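Local coordinates for protein putative TetR-family transcriptional regulator (Rhodococcus sp., PDB 2G3B) that probably binds DNA through an N-terminal helix-turn-helix and regulates transcription, most likely as a repressor of the TetR family, at residues T156-V159 with E160-G164. Residues are numbered along the deposited sequence; the frame is centred on the assembly and turned at random.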
# COMPACT_ATOMS: atom_id res chain seq x y z
N THR A 156 0.20 10.78 -1.61
CA THR A 156 1.29 9.79 -1.71
C THR A 156 0.82 8.44 -1.22
O THR A 156 1.25 7.40 -1.74
CB THR A 156 2.53 10.23 -0.97
OG1 THR A 156 2.21 10.46 0.39
CG2 THR A 156 3.14 11.51 -1.62
N ALA A 157 -0.03 8.43 -0.18
CA ALA A 157 -0.62 7.16 0.28
C ALA A 157 -1.47 6.50 -0.83
O ALA A 157 -1.47 5.27 -1.00
CB ALA A 157 -1.46 7.36 1.57
N LEU A 158 -2.22 7.32 -1.57
CA LEU A 158 -2.98 6.86 -2.77
C LEU A 158 -2.06 6.22 -3.83
O LEU A 158 -2.33 5.13 -4.34
CB LEU A 158 -3.82 8.02 -3.40
CG LEU A 158 -4.50 7.68 -4.74
CD1 LEU A 158 -5.57 6.49 -4.54
CD2 LEU A 158 -5.12 8.92 -5.43
N VAL A 159 -0.93 6.85 -4.10
CA VAL A 159 0.06 6.22 -5.02
C VAL A 159 0.52 4.84 -4.51
O VAL A 159 0.57 3.88 -5.26
CB VAL A 159 1.32 7.17 -5.21
CG1 VAL A 159 2.52 6.42 -5.90
CG2 VAL A 159 0.89 8.47 -5.97
N GLU A 160 0.82 4.73 -3.20
CA GLU A 160 1.24 3.44 -2.67
C GLU A 160 0.13 2.37 -2.75
O GLU A 160 0.39 1.24 -3.09
CB GLU A 160 1.66 3.64 -1.18
CG GLU A 160 3.08 4.28 -1.05
CD GLU A 160 3.63 4.11 0.37
OE1 GLU A 160 3.63 2.97 0.90
OE2 GLU A 160 4.04 5.11 0.97
N GLY A 161 -1.09 2.75 -2.43
CA GLY A 161 -2.22 1.80 -2.53
C GLY A 161 -2.48 1.37 -3.97
O GLY A 161 -2.71 0.17 -4.22
N LEU A 162 -2.48 2.33 -4.90
CA LEU A 162 -2.64 1.96 -6.31
C LEU A 162 -1.50 1.09 -6.77
O LEU A 162 -1.74 0.14 -7.52
CB LEU A 162 -2.70 3.19 -7.21
CG LEU A 162 -4.02 3.99 -7.05
CD1 LEU A 162 -3.93 5.34 -7.75
CD2 LEU A 162 -5.21 3.19 -7.62
N SER A 163 -0.27 1.45 -6.39
CA SER A 163 0.92 0.67 -6.79
C SER A 163 0.86 -0.77 -6.28
O SER A 163 1.25 -1.70 -7.00
CB SER A 163 2.20 1.33 -6.29
OG SER A 163 2.31 2.63 -6.92
N GLY A 164 0.34 -0.96 -5.06
CA GLY A 164 0.21 -2.32 -4.51
C GLY A 164 -0.69 -3.18 -5.39
O GLY A 164 -0.41 -4.36 -5.62
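Val159 O is gripped twice by Ser163, by its backbone N at 2.8 Å and by its OG at 2.7 Å, the two donors reaching opposite faces of the carbonyl plane. OG, set beside its own backbone N (chi1 -63°), sits 40° out of that plane rather than on a lone pair. With an alanine here, Val159 O is likely to keep just the helical N-H of these two donors, and a small gap would open beside Val159 CG1. One step back round the turn, Leu162 N bonds Leu158 O at 2.9 Å. The tight apolar part lies here: Leu158 CD1 meets Leu162 CD1 at 3.8 Å, the two side chains slanting past each other, and Leu180 of helix 173-188 packs on both. The contact is buried throughout, but looser at Glu160, extended beyond CG, whose CB and CG merely brush the carbonyl oxygens of Ala157 and Thr156. Trp101 and Trp125 cover this side, and salt bridges to Arg105 and to Arg165 of the second subunit hold the carboxylate. Ala157 packs on Leu162 of that subunit and Leu162 on its Ala157. These i to i+4 alpha-helical bonds, with an added serine-to-carbonyl bond, lie in a dimer-interface helix of the all-helical TetR C-terminal domain.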